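Side-chain contacts in fructokinase (Xylella fastidiosa Temecula1, PDB 3LJS), which probably phosphorylates fructose with ATP as phosphoryl donor, as a carbohydrate kinase of the PfkB family: residues V193-S198 with D262-G267; V229-A232 with V236-Y239. All coordinates share one frame; numbering follows the deposited sequence.

Contact 1: V193-S198 with D262-G267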
loop_
_atom_site.group_PDB
_atom_site.type_symbol
_atom_site.label_atom_id
_atom_site.label_comp_id
_atom_site.label_asym_id
_atom_site.label_seq_id
_atom_site.Cartn_x
_atom_site.Cartn_y
_atom_site.Cartn_z
ATOM N N VAL B 193 31.384 13.098 2.103
ATOM C CA VAL B 193 31.099 13.094 0.668
ATOM C C VAL B 193 29.625 13.407 0.452
ATOM O O VAL B 193 28.756 12.767 1.043
ATOM C CB VAL B 193 31.420 11.718 0.045
ATOM C CG1 VAL B 193 31.136 11.735 -1.450
ATOM C CG2 VAL B 193 32.885 11.363 0.309
ATOM N N VAL B 194 29.352 14.387 -0.405
ATOM C CA VAL B 194 27.985 14.808 -0.675
ATOM C C VAL B 194 27.637 14.785 -2.156
ATOM O O VAL B 194 28.448 15.160 -3.006
ATOM C CB VAL B 194 27.751 16.241 -0.141
ATOM C CG1 VAL B 194 26.389 16.764 -0.603
ATOM C CG2 VAL B 194 27.857 16.246 1.382
ATOM N N LYS B 195 26.424 14.338 -2.456
ATOM C CA LYS B 195 25.946 14.283 -3.830
ATOM C C LYS B 195 24.608 15.005 -3.926
ATOM O O LYS B 195 23.662 14.679 -3.208
ATOM C CB LYS B 195 25.786 12.835 -4.292
ATOM C CG LYS B 195 25.194 12.702 -5.692
ATOM C CD LYS B 195 25.250 11.260 -6.171
ATOM C CE LYS B 195 24.514 11.072 -7.492
ATOM N NZ LYS B 195 23.043 11.182 -7.336
ATOM N N LEU B 196 24.548 15.988 -4.818
ATOM C CA LEU B 196 23.346 16.789 -5.032
ATOM C C LEU B 196 23.014 16.859 -6.516
ATOM O O LEU B 196 23.877 16.638 -7.366
ATOM C CB LEU B 196 23.573 18.224 -4.549
ATOM C CG LEU B 196 23.990 18.543 -3.117
ATOM C CD1 LEU B 196 24.322 20.026 -3.016
ATOM C CD2 LEU B 196 22.871 18.180 -2.155
ATOM N N SER B 197 21.757 17.165 -6.820
ATOM C CA SER B 197 21.330 17.338 -8.202
ATOM C C SER B 197 21.351 18.856 -8.380
ATOM O O SER B 197 21.417 19.586 -7.391
ATOM C CB SER B 197 19.908 16.809 -8.402
ATOM O OG SER B 197 18.990 17.544 -7.612
ATOM N N SER B 198 21.308 19.332 -9.623
ATOM C CA SER B 198 21.316 20.775 -9.879
ATOM C C SER B 198 20.141 21.431 -9.182
ATOM O O SER B 198 20.263 22.516 -8.609
ATOM C CB SER B 198 21.205 21.065 -11.381
ATOM O OG SER B 198 22.295 20.516 -12.092
ATOM N N ASP B 262 21.647 6.074 -8.085
ATOM C CA ASP B 262 22.151 5.135 -7.094
ATOM C C ASP B 262 23.239 4.190 -7.583
ATOM O O ASP B 262 24.112 3.811 -6.805
ATOM C CB ASP B 262 21.000 4.332 -6.494
ATOM C CG ASP B 262 19.922 5.224 -5.901
ATOM O OD1 ASP B 262 20.260 6.300 -5.354
ATOM O OD2 ASP B 262 18.742 4.843 -5.976
ATOM N N ALA B 263 23.198 3.808 -8.858
ATOM C CA ALA B 263 24.216 2.904 -9.392
ATOM C C ALA B 263 25.553 3.641 -9.432
ATOM O O ALA B 263 26.590 3.083 -9.079
ATOM C CB ALA B 263 23.823 2.419 -10.789
ATOM N N PHE B 264 25.515 4.899 -9.869
ATOM C CA PHE B 264 26.706 5.743 -9.928
ATOM C C PHE B 264 27.336 5.793 -8.526
ATOM O O PHE B 264 28.555 5.641 -8.358
ATOM C CB PHE B 264 26.308 7.161 -10.369
ATOM C CG PHE B 264 27.442 8.148 -10.367
ATOM C CD1 PHE B 264 28.157 8.412 -11.532
ATOM C CD2 PHE B 264 27.806 8.801 -9.197
ATOM C CE1 PHE B 264 29.218 9.314 -11.531
ATOM C CE2 PHE B 264 28.862 9.701 -9.183
ATOM C CZ PHE B 264 29.572 9.960 -10.353
ATOM N N VAL B 265 26.495 6.011 -7.518
ATOM C CA VAL B 265 26.964 6.084 -6.140
ATOM C C VAL B 265 27.583 4.763 -5.707
ATOM O O VAL B 265 28.642 4.743 -5.082
ATOM C CB VAL B 265 25.823 6.448 -5.180
ATOM C CG1 VAL B 265 26.309 6.369 -3.732
ATOM C CG2 VAL B 265 25.339 7.866 -5.485
ATOM N N GLY B 266 26.920 3.665 -6.044
ATOM C CA GLY B 266 27.441 2.358 -5.693
ATOM C C GLY B 266 28.805 2.171 -6.335
ATOM O O GLY B 266 29.740 1.686 -5.700
ATOM N N GLY B 267 28.921 2.568 -7.598
ATOM C CA GLY B 267 30.191 2.438 -8.285
ATOM C C GLY B 267 31.277 3.249 -7.595
ATOM O O GLY B 267 32.397 2.777 -7.413
HETATM O O HOH W 1 21.122 8.854 -6.500
#

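Contact 2: V229-A232 with V236-Y239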
loop_
_atom_site.group_PDB
_atom_site.type_symbol
_atom_site.label_atom_id
_atom_site.label_comp_id
_atom_site.label_asym_id
_atom_site.label_seq_id
_atom_site.Cartn_x
_atom_site.Cartn_y
_atom_site.Cartn_z
ATOM N N VAL B 229 27.771 17.275 -8.100
ATOM C CA VAL B 229 26.517 17.908 -8.496
ATOM C C VAL B 229 26.116 17.308 -9.834
ATOM O O VAL B 229 26.858 17.415 -10.813
ATOM C CB VAL B 229 26.662 19.432 -8.664
ATOM C CG1 VAL B 229 25.325 20.032 -9.097
ATOM C CG2 VAL B 229 27.131 20.062 -7.362
ATOM N N THR B 230 24.952 16.663 -9.871
ATOM C CA THR B 230 24.460 16.041 -11.096
ATOM C C THR B 230 23.521 16.963 -11.869
ATOM O O THR B 230 22.776 17.757 -11.287
ATOM C CB THR B 230 23.706 14.721 -10.800
ATOM O OG1 THR B 230 22.596 14.980 -9.929
ATOM C CG2 THR B 230 24.636 13.715 -10.138
ATOM N N ASP B 231 23.574 16.857 -13.189
ATOM C CA ASP B 231 22.731 17.654 -14.069
ATOM C C ASP B 231 21.695 16.718 -14.672
ATOM O O ASP B 231 21.993 15.553 -14.955
ATOM C CB ASP B 231 23.573 18.284 -15.187
ATOM C CG ASP B 231 24.022 19.703 -14.863
ATOM O OD1 ASP B 231 24.384 19.978 -13.698
ATOM O OD2 ASP B 231 24.025 20.547 -15.784
ATOM N N ALA B 232 20.479 17.225 -14.857
ATOM C CA ALA B 232 19.400 16.431 -15.438
ATOM C C ALA B 232 19.916 15.775 -16.710
ATOM O O ALA B 232 19.662 14.598 -16.964
ATOM C CB ALA B 232 18.206 17.322 -15.752
ATOM N N VAL B 236 28.413 15.332 -14.800
ATOM C CA VAL B 236 28.547 15.500 -13.357
ATOM C C VAL B 236 29.758 16.362 -13.009
ATOM O O VAL B 236 30.856 16.148 -13.525
ATOM C CB VAL B 236 28.676 14.135 -12.644
ATOM C CG1 VAL B 236 28.879 14.341 -11.151
ATOM C CG2 VAL B 236 27.424 13.304 -12.895
ATOM N N HIS B 237 29.543 17.349 -12.147
ATOM C CA HIS B 237 30.613 18.236 -11.715
ATOM C C HIS B 237 31.054 17.831 -10.317
ATOM O O HIS B 237 30.227 17.436 -9.494
ATOM C CB HIS B 237 30.134 19.690 -11.674
ATOM C CG HIS B 237 29.756 20.246 -13.011
ATOM N ND1 HIS B 237 28.707 19.751 -13.756
ATOM C CD2 HIS B 237 30.289 21.258 -13.737
ATOM C CE1 HIS B 237 28.609 20.434 -14.884
ATOM N NE2 HIS B 237 29.558 21.354 -14.898
ATOM N N TRP B 238 32.353 17.917 -10.051
ATOM C CA TRP B 238 32.866 17.587 -8.729
ATOM C C TRP B 238 33.592 18.802 -8.167
ATOM O O TRP B 238 34.140 19.608 -8.919
ATOM C CB TRP B 238 33.814 16.382 -8.780
ATOM C CG TRP B 238 35.053 16.580 -9.612
ATOM C CD1 TRP B 238 35.246 16.182 -10.904
ATOM C CD2 TRP B 238 36.274 17.200 -9.197
ATOM N NE1 TRP B 238 36.515 16.512 -11.318
ATOM C CE2 TRP B 238 37.167 17.141 -10.289
ATOM C CE3 TRP B 238 36.701 17.803 -8.006
ATOM C CZ2 TRP B 238 38.467 17.661 -10.226
ATOM C CZ3 TRP B 238 37.996 18.320 -7.943
ATOM C CH2 TRP B 238 38.860 18.245 -9.048
ATOM N N TYR B 239 33.573 18.934 -6.845
ATOM C CA TYR B 239 34.218 20.046 -6.153
ATOM C C TYR B 239 34.886 19.543 -4.879
ATOM O O TYR B 239 34.357 18.659 -4.203
ATOM C CB TYR B 239 33.186 21.093 -5.730
ATOM C CG TYR B 239 32.339 21.659 -6.841
ATOM C CD1 TYR B 239 32.719 22.821 -7.514
ATOM C CD2 TYR B 239 31.149 21.037 -7.216
ATOM C CE1 TYR B 239 31.926 23.351 -8.536
ATOM C CE2 TYR B 239 30.354 21.554 -8.233
ATOM C CZ TYR B 239 30.748 22.708 -8.888
ATOM O OH TYR B 239 29.963 23.206 -9.897
#

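Contact 1: V193-S198 with D262-G267
Lys195 reaches from the strand 193-197 across to the first turns of the helix 262-275, where it meets Val265, Phe264 and, through a water, Asp262. The side chain starts out extended, with CG anti to the backbone N (chi1 176°), and the next two torsions keep it straight. CB and CG only cover the distance: CG is still 4.8 Å from Val265 CG2. At CD the contact closes, and Lys195 CD sits 3.5 Å from Val265 CG2, tighter than usual for two carbons. That methyl is the branch next to the backbone N of Val265; the two side chains cross obliquely, and CG2 is the branch of Val265 that meets the lysine chain. Lys195 CE is 3.9 Å from Val265 CG2 and 4.3 Å from Phe264 CD2, oblique to the ring. The bend comes last, at chi4 (-71°), and swings NZ toward the start of the helix. There Lys195 NZ donates to a water at 3.1 Å; the water in turn donates to Asp262 OD1 at 2.9 Å. No direct salt bridge forms, since Lys195 NZ and Asp262 OD1 are 6.0 Å apart. NZ also has a hydrogen bond to Ala260 O, while its ion pair with Asp166 OD1 is long and weak. The other carboxylate oxygen, Asp262 OD2, is hydrogen-bonded to Asn41 ND2. Ala260, Gly261 and Asp262 fall in the signature sequence that leads into this helix in PfkB kinases, and both Lys195 and Gly261 bind ATP in a structure of this protein. The amine of this buried lysine is thus gripped by a backbone carbonyl and a water, and its methylenes rest on Val265 and Phe264, consistent with its place in the ATP site, empty of nucleotide in this model.

Contact 2: V229-A232 with V236-Y239
Val229 and His237 face each other as an antiparallel hydrogen-bonded pair. Val229 N donates to His237 O at 2.8 Å, and His237 N returns the bond to Val229 O at 3.0 Å. Both side chains rise on the same face of the sheet. There Val229 CG2, the methyl beside its own backbone N, touches the edge of the Tyr239 ring, 3.7 Å from CE2. Val229 O lies near the plane of the His237 imidazole, at the ring's edge, while His237 ND1 makes a weak hydrogen bond back to Pro235 O.

These segments belong to the beta hairpin of strands 226-230 and 237-240. Here the large, mainly parallel sheet of the ribokinase-like fold turns antiparallel, and strand 244-246 follows at its border.

Val236 works in two directions. Its CG1 packs 3.7 Å from Val229 O, and its CG2 lies 3.9 Å from Thr230 CG2, the two side chains running alongside each other and pointing the same way; both also touch Ala260. Thr230 OG1 takes the position between backbone N and carbonyl carbon (chi1 59°), from where it makes a weak hydrogen bond with Leu196 O. Farther along, Asp231 OD1 comes obliquely to the His237 ring, 4.3 Å from ND1.

Both contacts draw on the large mixed sheet, contact 1 joining one of its strands to a helix and contact 2 two of its strands; their centres are about 9 Å apart. Contact 2 is nested inside the loop that contact 1 closes: strand 193-197 comes first, then the hairpin of 226-230 and 237-240, and finally the helix 262-275. Strands 193-197 and 226-230 are parallel neighbours, joined where Leu196 O probably accepts from Thr230 N (2.7 Å) and Ser198 OG probably bonds to Thr230 O (2.9 Å). Lys195 from contact 1 and Thr230 and Asp231 from contact 2 all bind ATP in a structure of this protein, so both contacts border one nucleotide site, with no ATP bound here.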